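Long-range contacts in Pbp related beta-lactamase (Pyrococcus abyssi, PDB 2QMI), which probably cleaves peptides as a self-compartmentalizing serine peptidase of the penicillin-binding protein and beta-lactamase family, working as an octamer: residues M1-L6 and Y340-L345; S25-D29 and K319-V323; T50-Y55 and D207-A211; H102-H107 and Y284-L288; Y247-I252 and Y312-I316. All coordinates share one frame. Residue numbers count along the deposited sequence, not the author numbering.

Interaction 1: M1-L6 and Y340-L345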
# COMPACT_ATOMS: atom_id res chain seq x y z
N MET A 1 -14.22 40.92 37.49
CA MET A 1 -14.15 40.14 36.22
C MET A 1 -14.98 38.86 36.33
O MET A 1 -15.12 38.29 37.40
CB MET A 1 -12.69 39.78 35.91
CG MET A 1 -12.43 39.32 34.48
SD MET A 1 -10.68 38.96 34.18
CE MET A 1 -10.53 37.36 35.05
N ASP A 2 -15.52 38.41 35.20
CA ASP A 2 -16.33 37.20 35.14
C ASP A 2 -15.43 35.99 34.88
O ASP A 2 -15.37 35.48 33.76
CB ASP A 2 -17.37 37.36 34.03
CG ASP A 2 -18.34 36.19 33.94
OD1 ASP A 2 -18.27 35.28 34.80
OD2 ASP A 2 -19.19 36.19 33.01
N VAL A 3 -14.73 35.53 35.92
CA VAL A 3 -13.83 34.38 35.79
C VAL A 3 -14.49 33.12 35.22
O VAL A 3 -13.88 32.41 34.43
CB VAL A 3 -13.17 34.02 37.14
CG1 VAL A 3 -12.59 35.26 37.79
CG2 VAL A 3 -14.17 33.35 38.05
N GLY A 4 -15.72 32.85 35.64
CA GLY A 4 -16.41 31.67 35.13
C GLY A 4 -16.44 31.69 33.61
O GLY A 4 -16.20 30.67 32.95
N LYS A 5 -16.72 32.86 33.06
CA LYS A 5 -16.78 33.04 31.62
C LYS A 5 -15.37 32.84 31.02
O LYS A 5 -15.21 32.19 29.98
CB LYS A 5 -17.32 34.45 31.33
CG LYS A 5 -17.56 34.80 29.87
CD LYS A 5 -18.27 36.16 29.80
CE LYS A 5 -18.34 36.74 28.40
NZ LYS A 5 -19.20 35.96 27.48
N LEU A 6 -14.36 33.38 31.68
CA LEU A 6 -12.99 33.24 31.18
C LEU A 6 -12.46 31.81 31.23
O LEU A 6 -11.95 31.29 30.24
CB LEU A 6 -12.04 34.16 31.96
CG LEU A 6 -10.57 34.04 31.56
CD1 LEU A 6 -10.40 34.39 30.09
CD2 LEU A 6 -9.72 34.97 32.42
N TYR A 340 -9.14 38.38 25.21
CA TYR A 340 -10.44 37.99 25.74
C TYR A 340 -10.52 38.48 27.20
O TYR A 340 -11.55 39.02 27.63
CB TYR A 340 -10.58 36.46 25.71
CG TYR A 340 -11.98 35.93 25.93
CD1 TYR A 340 -12.80 35.63 24.84
CD2 TYR A 340 -12.48 35.71 27.21
CE1 TYR A 340 -14.09 35.10 25.03
CE2 TYR A 340 -13.77 35.19 27.41
CZ TYR A 340 -14.56 34.89 26.31
OH TYR A 340 -15.80 34.33 26.49
N ALA A 341 -9.44 38.29 27.95
CA ALA A 341 -9.39 38.72 29.34
C ALA A 341 -9.41 40.25 29.40
O ALA A 341 -10.18 40.84 30.16
CB ALA A 341 -8.13 38.17 30.01
N LEU A 342 -8.56 40.90 28.59
CA LEU A 342 -8.51 42.35 28.57
C LEU A 342 -9.90 42.94 28.30
O LEU A 342 -10.30 43.90 28.96
CB LEU A 342 -7.53 42.84 27.50
CG LEU A 342 -6.05 42.58 27.82
CD1 LEU A 342 -5.20 42.82 26.59
CD2 LEU A 342 -5.62 43.47 28.96
N ALA A 343 -10.62 42.36 27.35
CA ALA A 343 -11.97 42.83 27.03
C ALA A 343 -12.89 42.75 28.24
O ALA A 343 -13.64 43.70 28.53
CB ALA A 343 -12.54 42.00 25.89
N LEU A 344 -12.84 41.63 28.95
CA LEU A 344 -13.67 41.45 30.14
C LEU A 344 -13.36 42.53 31.16
O LEU A 344 -14.27 43.17 31.70
CB LEU A 344 -13.41 40.07 30.75
CG LEU A 344 -13.88 38.89 29.90
CD1 LEU A 344 -13.47 37.59 30.57
CD2 LEU A 344 -15.40 38.96 29.73
N LEU A 345 -12.08 42.74 31.42
CA LEU A 345 -11.62 43.76 32.37
C LEU A 345 -12.05 45.16 31.95
O LEU A 345 -12.26 46.03 32.80
CB LEU A 345 -10.09 43.71 32.48
CG LEU A 345 -9.49 42.51 33.21
CD1 LEU A 345 -8.00 42.42 32.93
CD2 LEU A 345 -9.74 42.65 34.70
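The N-terminal and C-terminal helices of the beta-lactamase-type domain pack side by side here. Helix 3-16 opens just after M1 and D2. Helix 334-345 ends at L345. The main bump is L344. The CA-to-CB bond of L344 points toward the other segment, and its two methyls enter a hollow formed by M1, D2, K5 and L6. CD1 of L344 lies 4.0 Å from L6 CB and 4.3 Å from D2 O. CD2 of L344 rests 3.9 Å from K5 CE, so the aliphatic part of the lysine forms one wall. In return, L6 fits between Y340 and A341. The small A341 lets the leucine in, with L6 CD2 4.3 Å from A341 CB. The Y340 ring fills the space beside K5 and L6, and its hydroxyl is hydrogen-bonded to E351. P350 also touches K5, Y340 and L344. D2 is the N-cap of helix 3-16, and its side chain accepts a weak bond from K5 N. The contact itself is apolar packing. M1 and L345 also both touch I26, so the helix pair lies against strand 21-28. At the chain start, M1 SD sits 3.8 Å from L345 CD2.

Interaction 2: S25-D29 and K319-V323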
# COMPACT_ATOMS: atom_id res chain seq x y z
N SER A 25 -1.74 35.25 33.93
CA SER A 25 -1.73 36.11 35.10
C SER A 25 -2.37 37.43 34.69
O SER A 25 -2.21 37.87 33.54
CB SER A 25 -0.31 36.32 35.63
OG SER A 25 0.51 36.95 34.68
N ILE A 26 -3.12 38.05 35.60
CA ILE A 26 -3.78 39.32 35.29
C ILE A 26 -3.39 40.41 36.28
O ILE A 26 -3.38 40.19 37.49
CB ILE A 26 -5.31 39.20 35.33
CG1 ILE A 26 -5.77 38.05 34.43
CG2 ILE A 26 -5.95 40.49 34.83
CD1 ILE A 26 -7.28 37.91 34.37
N ILE A 27 -3.09 41.59 35.75
CA ILE A 27 -2.70 42.74 36.56
C ILE A 27 -3.76 43.84 36.51
O ILE A 27 -4.10 44.34 35.44
CB ILE A 27 -1.39 43.39 36.06
CG1 ILE A 27 -0.34 42.32 35.79
CG2 ILE A 27 -0.89 44.38 37.10
CD1 ILE A 27 0.92 42.88 35.20
N LYS A 28 -4.25 44.22 37.69
CA LYS A 28 -5.24 45.28 37.85
C LYS A 28 -4.46 46.35 38.61
O LYS A 28 -4.20 46.20 39.81
CB LYS A 28 -6.41 44.81 38.69
CG LYS A 28 -7.57 45.80 38.81
CD LYS A 28 -8.59 45.57 37.71
CE LYS A 28 -9.89 46.32 37.99
NZ LYS A 28 -9.68 47.80 38.11
N ASP A 29 -4.08 47.41 37.89
CA ASP A 29 -3.27 48.51 38.41
C ASP A 29 -1.94 48.05 39.02
O ASP A 29 -0.97 47.79 38.27
CB ASP A 29 -4.08 49.40 39.40
CG ASP A 29 -4.72 48.63 40.54
OD1 ASP A 29 -3.99 48.07 41.39
OD2 ASP A 29 -5.97 48.59 40.59
N LYS A 319 -5.65 52.34 31.46
CA LYS A 319 -6.54 51.69 32.42
C LYS A 319 -5.77 50.88 33.45
O LYS A 319 -6.35 50.23 34.31
CB LYS A 319 -7.51 50.76 31.67
CG LYS A 319 -8.56 51.48 30.83
CD LYS A 319 -9.57 52.21 31.72
CE LYS A 319 -10.61 52.98 30.90
NZ LYS A 319 -9.99 54.08 30.09
N LYS A 320 -4.44 50.92 33.34
CA LYS A 320 -3.56 50.20 34.25
C LYS A 320 -3.83 48.71 34.36
O LYS A 320 -3.80 48.13 35.44
CB LYS A 320 -3.59 50.85 35.63
CG LYS A 320 -2.77 52.13 35.69
CD LYS A 320 -2.75 52.73 37.08
CE LYS A 320 -4.14 53.20 37.50
NZ LYS A 320 -4.12 53.81 38.85
N ILE A 321 -4.07 48.08 33.22
CA ILE A 321 -4.33 46.65 33.19
C ILE A 321 -3.31 45.96 32.28
O ILE A 321 -2.71 46.60 31.41
CB ILE A 321 -5.78 46.36 32.70
CG1 ILE A 321 -6.08 47.20 31.46
CG2 ILE A 321 -6.78 46.66 33.83
CD1 ILE A 321 -7.45 46.95 30.85
N GLY A 322 -3.11 44.66 32.48
CA GLY A 322 -2.16 43.93 31.66
C GLY A 322 -2.38 42.44 31.79
O GLY A 322 -2.90 41.98 32.81
N VAL A 323 -1.99 41.69 30.77
CA VAL A 323 -2.17 40.24 30.79
C VAL A 323 -0.99 39.47 30.18
O VAL A 323 -0.42 39.88 29.16
CB VAL A 323 -3.45 39.83 30.02
CG1 VAL A 323 -3.74 38.34 30.22
CG2 VAL A 323 -4.63 40.68 30.48
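S25 begins the segment on strand 21-28. Its O lies 3.6 Å from V323 CA, while its OG is bonded to V241 O, at the start of helix 241-252. I26 and V323 form an antiparallel non-hydrogen-bonded pair. Both side chains point to the sheet face covered by helix 334-345, where I26 meets L345 and V323 meets L342. I27 forms a hydrogen-bonded pair with G322. I27 N gives to G322 O at 3.0 Å, and G322 N to I27 O at 3.1 Å. The I27 side chain lies on the other face, against L248 and I252. G322 has no side chain there, and I27 CD1 fills the space. I27 O also receives a CA-H...O contact from I321 CA at 3.2 Å. K28 pairs with I321 on the I26 face. D29 leaves the strand with positive phi, and its N gives to K320 O at 2.6 Å. K320 and I321 form a G1 beta bulge opposite I316. The bonds between the segments are all backbone to backbone. This implies that main-chain geometry joins the first strand of the sheet in chain order to its last, with apolar side chains left for the helices on both faces.

Interaction 3: T50-Y55 and D207-A211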
# COMPACT_ATOMS: atom_id res chain seq x y z
N THR A 50 0.73 25.42 36.12
CA THR A 50 0.42 26.29 37.24
C THR A 50 0.92 27.71 36.98
O THR A 50 1.66 27.95 36.04
CB THR A 50 1.09 25.79 38.53
OG1 THR A 50 2.47 26.16 38.52
CG2 THR A 50 0.98 24.28 38.62
N PRO A 51 0.52 28.68 37.83
CA PRO A 51 0.96 30.06 37.64
C PRO A 51 2.49 30.14 37.56
O PRO A 51 3.04 31.00 36.88
CB PRO A 51 0.42 30.77 38.87
CG PRO A 51 -0.82 30.02 39.16
CD PRO A 51 -0.40 28.58 38.98
N GLU A 52 3.15 29.23 38.28
CA GLU A 52 4.60 29.16 38.36
C GLU A 52 5.32 28.48 37.17
O GLU A 52 6.44 28.86 36.84
CB GLU A 52 5.03 28.43 39.65
CG GLU A 52 4.55 29.02 40.99
CD GLU A 52 3.05 28.81 41.26
OE1 GLU A 52 2.42 27.99 40.55
OE2 GLU A 52 2.51 29.47 42.18
N THR A 53 4.70 27.48 36.56
CA THR A 53 5.33 26.76 35.45
C THR A 53 6.05 27.65 34.43
O THR A 53 5.57 28.71 34.04
CB THR A 53 4.31 25.83 34.71
OG1 THR A 53 4.93 25.22 33.57
CG2 THR A 53 3.12 26.61 34.25
N ILE A 54 7.23 27.20 34.03
CA ILE A 54 8.06 27.93 33.09
C ILE A 54 7.93 27.45 31.64
O ILE A 54 7.97 26.26 31.36
CB ILE A 54 9.54 27.86 33.55
CG1 ILE A 54 9.74 28.84 34.71
CG2 ILE A 54 10.48 28.14 32.40
CD1 ILE A 54 11.09 28.75 35.38
N TYR A 55 7.76 28.42 30.73
CA TYR A 55 7.63 28.16 29.30
C TYR A 55 8.61 29.06 28.56
O TYR A 55 9.17 29.99 29.13
CB TYR A 55 6.24 28.53 28.77
CG TYR A 55 5.05 27.93 29.48
CD1 TYR A 55 4.24 26.99 28.83
CD2 TYR A 55 4.67 28.38 30.74
CE1 TYR A 55 3.07 26.52 29.43
CE2 TYR A 55 3.51 27.91 31.35
CZ TYR A 55 2.71 26.99 30.70
OH TYR A 55 1.57 26.53 31.31
N ASP A 207 15.12 23.75 37.93
CA ASP A 207 13.79 24.22 38.34
C ASP A 207 12.76 23.08 38.37
O ASP A 207 12.67 22.27 37.44
CB ASP A 207 13.31 25.34 37.41
CG ASP A 207 12.07 26.03 37.94
OD1 ASP A 207 11.01 25.37 38.04
OD2 ASP A 207 12.14 27.24 38.27
N LYS A 208 11.97 23.05 39.44
CA LYS A 208 10.97 21.99 39.66
C LYS A 208 9.60 22.15 39.01
O LYS A 208 8.73 21.31 39.23
CB LYS A 208 10.80 21.80 41.16
CG LYS A 208 12.12 21.87 41.89
CD LYS A 208 11.97 21.85 43.40
CE LYS A 208 13.30 22.20 44.06
NZ LYS A 208 14.41 21.25 43.72
N ASP A 209 9.41 23.21 38.22
CA ASP A 209 8.13 23.44 37.55
C ASP A 209 8.37 24.04 36.16
O ASP A 209 8.32 25.26 35.97
CB ASP A 209 7.24 24.37 38.37
CG ASP A 209 5.79 24.39 37.89
OD1 ASP A 209 5.56 24.09 36.70
OD2 ASP A 209 4.89 24.70 38.70
N VAL A 210 8.64 23.16 35.19
CA VAL A 210 8.92 23.57 33.82
C VAL A 210 8.07 22.71 32.89
O VAL A 210 7.93 21.50 33.11
CB VAL A 210 10.42 23.35 33.47
CG1 VAL A 210 10.71 23.82 32.04
CG2 VAL A 210 11.30 24.11 34.47
N ALA A 211 7.50 23.33 31.86
CA ALA A 211 6.66 22.60 30.93
C ALA A 211 7.43 22.08 29.73
O ALA A 211 8.34 22.74 29.21
CB ALA A 211 5.51 23.48 30.46
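A cluster of acidic and hydroxyl groups marks this meeting of two irregular loops of the beta-lactamase-like domain. T50 OG1 lies 2.8 Å from D209 OD2 and 2.7 Å from E52 OE1. Its one proton can serve either acceptor. The same OG1 accepts from T53 N at 3.2 Å, an ST motif. E52 and D209 are like charges, with E52 OE1 4.5 Å from D209 OD2. D209 has a second partner, since its OD1 makes a salt bridge with R41. The backbones meet in a single bridge at I54 and V210. I54 N gives to D209 O at 3.0 Å, and A211 N gives to I54 O at 3.0 Å. D207 OD1 accepts from D209 N at 2.7 Å, an Asx turn just before the bridge. D207 also forms a salt bridge with R196. Apolar contacts fill in around the bridge. I54 CB is 4.2 Å from V210 CG2, and A211 CB sits over a face of the Y55 ring, 4.0 Å from CE1 of Y55. The 207-211 loop joins helix 201-204 to strand 213-216. The loop 50-55 runs from strand 47-48 into strand 55-56, where Y55 is backbone-bonded to S239, and P51 and E52 touch L242 of helix 241-252.

Interaction 4: H102-H107 and Y284-L288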
# COMPACT_ATOMS: atom_id res chain seq x y z
N HIS A 102 18.08 52.38 15.46
CA HIS A 102 16.66 52.68 15.41
C HIS A 102 16.00 51.82 14.35
O HIS A 102 14.93 51.26 14.59
CB HIS A 102 16.45 54.16 15.06
CG HIS A 102 15.03 54.52 14.78
ND1 HIS A 102 14.07 54.59 15.77
CD2 HIS A 102 14.40 54.81 13.62
CE1 HIS A 102 12.91 54.92 15.23
NE2 HIS A 102 13.08 55.05 13.92
N HIS A 103 16.63 51.72 13.18
CA HIS A 103 16.09 50.90 12.10
C HIS A 103 15.89 49.45 12.55
O HIS A 103 14.84 48.86 12.29
CB HIS A 103 17.02 50.93 10.87
CG HIS A 103 17.14 52.27 10.22
ND1 HIS A 103 16.05 53.08 9.98
CD2 HIS A 103 18.21 52.93 9.72
CE1 HIS A 103 16.44 54.18 9.37
NE2 HIS A 103 17.75 54.12 9.20
N LEU A 104 16.89 48.88 13.21
CA LEU A 104 16.81 47.50 13.69
C LEU A 104 15.68 47.32 14.69
O LEU A 104 14.95 46.33 14.65
CB LEU A 104 18.13 47.06 14.33
CG LEU A 104 19.40 47.00 13.48
CD1 LEU A 104 20.56 46.52 14.34
CD2 LEU A 104 19.19 46.08 12.29
N LEU A 105 15.54 48.27 15.61
CA LEU A 105 14.50 48.21 16.63
C LEU A 105 13.11 48.21 16.00
O LEU A 105 12.18 47.57 16.51
CB LEU A 105 14.61 49.41 17.57
CG LEU A 105 15.77 49.48 18.56
CD1 LEU A 105 15.87 50.88 19.15
CD2 LEU A 105 15.56 48.44 19.66
N THR A 106 12.97 48.93 14.89
CA THR A 106 11.69 49.05 14.20
C THR A 106 11.50 48.11 13.01
O THR A 106 10.48 48.19 12.33
CB THR A 106 11.48 50.50 13.72
OG1 THR A 106 12.59 50.89 12.90
CG2 THR A 106 11.38 51.45 14.90
N HIS A 107 12.46 47.23 12.77
CA HIS A 107 12.37 46.31 11.64
C HIS A 107 12.19 47.11 10.36
O HIS A 107 11.37 46.75 9.52
CB HIS A 107 11.18 45.36 11.79
CG HIS A 107 11.24 44.49 13.00
ND1 HIS A 107 12.15 43.47 13.14
CD2 HIS A 107 10.50 44.49 14.13
CE1 HIS A 107 11.97 42.87 14.30
NE2 HIS A 107 10.97 43.47 14.92
N TYR A 284 4.55 49.54 14.97
CA TYR A 284 5.64 48.96 15.74
C TYR A 284 6.47 50.03 16.44
O TYR A 284 6.82 51.05 15.84
CB TYR A 284 6.56 48.13 14.82
CG TYR A 284 7.24 46.97 15.53
CD1 TYR A 284 6.57 45.77 15.75
CD2 TYR A 284 8.56 47.08 16.00
CE1 TYR A 284 7.18 44.70 16.43
CE2 TYR A 284 9.18 46.02 16.68
CZ TYR A 284 8.48 44.84 16.89
OH TYR A 284 9.08 43.80 17.57
N GLY A 285 6.76 49.79 17.71
CA GLY A 285 7.57 50.69 18.50
C GLY A 285 8.92 50.01 18.69
O GLY A 285 9.53 49.59 17.71
N TYR A 286 9.39 49.90 19.92
CA TYR A 286 10.67 49.24 20.17
C TYR A 286 10.45 47.86 20.81
O TYR A 286 10.27 47.75 22.02
CB TYR A 286 11.57 50.10 21.07
CG TYR A 286 12.11 51.34 20.40
CD1 TYR A 286 12.10 51.49 19.01
CD2 TYR A 286 12.68 52.37 21.16
CE1 TYR A 286 12.63 52.62 18.40
CE2 TYR A 286 13.21 53.50 20.56
CZ TYR A 286 13.18 53.63 19.18
OH TYR A 286 13.71 54.76 18.58
N GLY A 287 10.47 46.81 19.98
CA GLY A 287 10.25 45.46 20.47
C GLY A 287 8.88 45.38 21.10
O GLY A 287 8.65 44.67 22.08
N LEU A 288 7.95 46.14 20.53
CA LEU A 288 6.59 46.21 21.05
C LEU A 288 5.62 46.61 19.95
O LEU A 288 5.88 47.55 19.20
CB LEU A 288 6.55 47.25 22.17
CG LEU A 288 6.10 46.89 23.59
CD1 LEU A 288 6.61 45.53 24.03
CD2 LEU A 288 6.59 48.00 24.52
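Y284 ends strand 283-284 and points at the other segment. The edge of the H107 imidazole faces its ring in an offset edge-to-face pair, with centroids 4.7 Å apart and planes at 68°. H107 CD2 comes within 3.3 Å of Y284 CE2. H107 NE2 also gives a weak hydrogen bond to Y284 OH at 3.3 Å, but this hydroxyl is bonded to H302 as well. L105 O lies at the edge of the Y284 ring, 3.4 Å from its CE2. G285 follows, its O 3.8 Å from T106 CG2. G285 N gives to L288 O at 2.8 Å, which closes the turn between strands 283-284 and 289-291. These strands belong to the large antiparallel sheet of the beta-lactamase-like domain, and helix 101-105 comes from the helical part beside it. Y284 touches K62, part of an SxxK pattern with S59 that is consistent with the active site of this family. The contact thus probably lies beside the catalytic pocket. Y286 reaches across to the helix. L105 CD1 sits over its face in a CH-pi contact, 3.6 Å from the centroid of the Y286 ring. Y286 OH is hydrogen-bonded to H102 ND1 at 2.8 Å, and either could be the donor. The H102 side chain is about 6 Å from a bound lutetium ion. G287 has positive phi, which suits glycine, and its N lies 3.9 Å from L105 O.

Interaction 5: Y247-I252 and Y312-I316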
# COMPACT_ATOMS: atom_id res chain seq x y z
N TYR A 247 7.19 42.07 35.40
CA TYR A 247 7.76 42.75 34.25
C TYR A 247 6.78 43.76 33.67
O TYR A 247 7.16 44.90 33.34
CB TYR A 247 8.16 41.72 33.19
CG TYR A 247 8.81 42.30 31.95
CD1 TYR A 247 9.99 43.04 32.04
CD2 TYR A 247 8.25 42.11 30.69
CE1 TYR A 247 10.60 43.56 30.90
CE2 TYR A 247 8.84 42.62 29.55
CZ TYR A 247 10.02 43.35 29.66
OH TYR A 247 10.61 43.87 28.53
N LEU A 248 5.53 43.35 33.52
CA LEU A 248 4.49 44.23 32.99
C LEU A 248 4.26 45.39 33.96
O LEU A 248 4.06 46.53 33.53
CB LEU A 248 3.19 43.44 32.78
CG LEU A 248 3.15 42.62 31.49
CD1 LEU A 248 2.04 41.58 31.52
CD2 LEU A 248 2.97 43.58 30.32
N LYS A 249 4.30 45.09 35.25
CA LYS A 249 4.10 46.08 36.31
C LYS A 249 4.98 47.32 36.09
O LYS A 249 4.54 48.45 36.26
CB LYS A 249 4.40 45.44 37.67
CG LYS A 249 4.20 46.33 38.89
CD LYS A 249 4.45 45.53 40.19
CE LYS A 249 4.25 46.38 41.45
NZ LYS A 249 2.88 47.00 41.52
N MET A 250 6.22 47.08 35.69
CA MET A 250 7.16 48.17 35.45
C MET A 250 6.64 49.13 34.38
O MET A 250 6.62 50.35 34.59
CB MET A 250 8.51 47.62 35.01
CG MET A 250 9.59 48.68 34.94
SD MET A 250 10.84 48.32 33.70
CE MET A 250 9.95 48.79 32.22
N TYR A 251 6.22 48.60 33.24
CA TYR A 251 5.72 49.44 32.16
C TYR A 251 4.45 50.18 32.58
O TYR A 251 4.33 51.39 32.40
CB TYR A 251 5.45 48.60 30.90
CG TYR A 251 6.69 48.02 30.25
CD1 TYR A 251 7.55 48.82 29.50
CD2 TYR A 251 7.01 46.67 30.39
CE1 TYR A 251 8.70 48.29 28.90
CE2 TYR A 251 8.16 46.13 29.81
CZ TYR A 251 9.00 46.94 29.07
OH TYR A 251 10.15 46.41 28.53
N ILE A 252 3.50 49.45 33.14
CA ILE A 252 2.24 50.05 33.57
C ILE A 252 2.43 51.24 34.51
O ILE A 252 2.02 52.37 34.20
CB ILE A 252 1.33 49.01 34.28
CG1 ILE A 252 0.91 47.93 33.29
CG2 ILE A 252 0.10 49.71 34.88
CD1 ILE A 252 0.32 46.70 33.97
N TYR A 312 2.25 35.54 24.93
CA TYR A 312 1.84 36.90 24.65
C TYR A 312 1.73 37.70 25.95
O TYR A 312 1.35 37.18 26.99
CB TYR A 312 0.47 36.92 23.96
CG TYR A 312 0.03 38.30 23.53
CD1 TYR A 312 0.51 38.86 22.35
CD2 TYR A 312 -0.86 39.05 24.31
CE1 TYR A 312 0.12 40.13 21.95
CE2 TYR A 312 -1.25 40.32 23.92
CZ TYR A 312 -0.76 40.86 22.74
OH TYR A 312 -1.16 42.12 22.33
N ILE A 313 2.11 38.97 25.88
CA ILE A 313 2.00 39.86 27.02
C ILE A 313 1.42 41.14 26.44
O ILE A 313 1.69 41.48 25.29
CB ILE A 313 3.38 40.19 27.70
CG1 ILE A 313 4.27 41.00 26.75
CG2 ILE A 313 4.06 38.90 28.16
CD1 ILE A 313 5.50 41.56 27.42
N GLY A 314 0.60 41.82 27.22
CA GLY A 314 -0.01 43.05 26.76
C GLY A 314 -0.51 43.85 27.95
O GLY A 314 -0.80 43.30 29.01
N TYR A 315 -0.59 45.16 27.78
CA TYR A 315 -1.06 46.03 28.84
C TYR A 315 -1.64 47.32 28.28
O TYR A 315 -1.33 47.73 27.16
CB TYR A 315 0.09 46.36 29.81
CG TYR A 315 1.26 47.11 29.18
CD1 TYR A 315 2.16 46.47 28.32
CD2 TYR A 315 1.45 48.47 29.43
CE1 TYR A 315 3.22 47.17 27.72
CE2 TYR A 315 2.49 49.17 28.83
CZ TYR A 315 3.37 48.52 27.98
OH TYR A 315 4.39 49.24 27.39
N ILE A 316 -2.50 47.96 29.06
CA ILE A 316 -3.13 49.20 28.66
C ILE A 316 -2.87 50.19 29.79
O ILE A 316 -3.62 50.25 30.75
CB ILE A 316 -4.64 49.00 28.43
CG1 ILE A 316 -4.85 47.96 27.33
CG2 ILE A 316 -5.31 50.34 28.06
CD1 ILE A 316 -6.30 47.65 27.00
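A helix lies on a face of the large antiparallel sheet of the beta-lactamase-like domain. The axes of segments 247-252 and 312-316 make 28° and approach to 9.0 Å; they lie on helix 241-252 and strand 310-316. Apolar packing carries most of the contact. I313 and Y315 both point toward the helix. L248 spans the two, with its CD1 4.3 Å from I313 CB and its CD2 3.6 Å from Y315 CD1. I313 CD1 also lies near the plane of the Y247 ring, at its edge, 4.1 Å from CE2 of Y247. Beyond L248, Y251 and I252 in the last turn pack on Y315. I252 CG1 is 3.9 Å from Y315 CB. G314 lies between the two projecting residues and has no side chain, and L248 CD2 comes 4.0 Å from its O.

Aromatic contacts come next. Y251 CB lies over the face of the Y315 ring in a CH-pi contact, 4.0 Å from that ring's centroid. The Y251 and Y315 rings are nearly parallel, with planes at 25°. They are slid apart and barely overlap, with centroids 5.6 Å apart.

The tyrosine hydroxyls find partners outside the other segment. Y315 OH is bonded to E268. Y247 OH is bonded to S63. Within the helix, Y251 OH gives a hydrogen bond to Y247 OH at 2.6 Å.

All five contacts build the beta-lactamase-like part of the chain, not the separate C-terminal barrel. Interaction 1 closes the longest loop, and interaction 2 is nested inside it. Their centres are 12 Å apart, and they touch. The centres of interactions 2 and 5 are about 7 Å apart; they share one sheet, where strands 321-327 and 310-316 are neighbours. Helix 334-345 packs on one face of this sheet and helix 241-252 on the other. Interaction 4 touches interaction 5 through L288 and Y315 and crosses it along the chain. Interaction 3 stands apart, about 20 Å between centres from interaction 5. The chain start and the stretch up to residue 345 thus meet around one sheet.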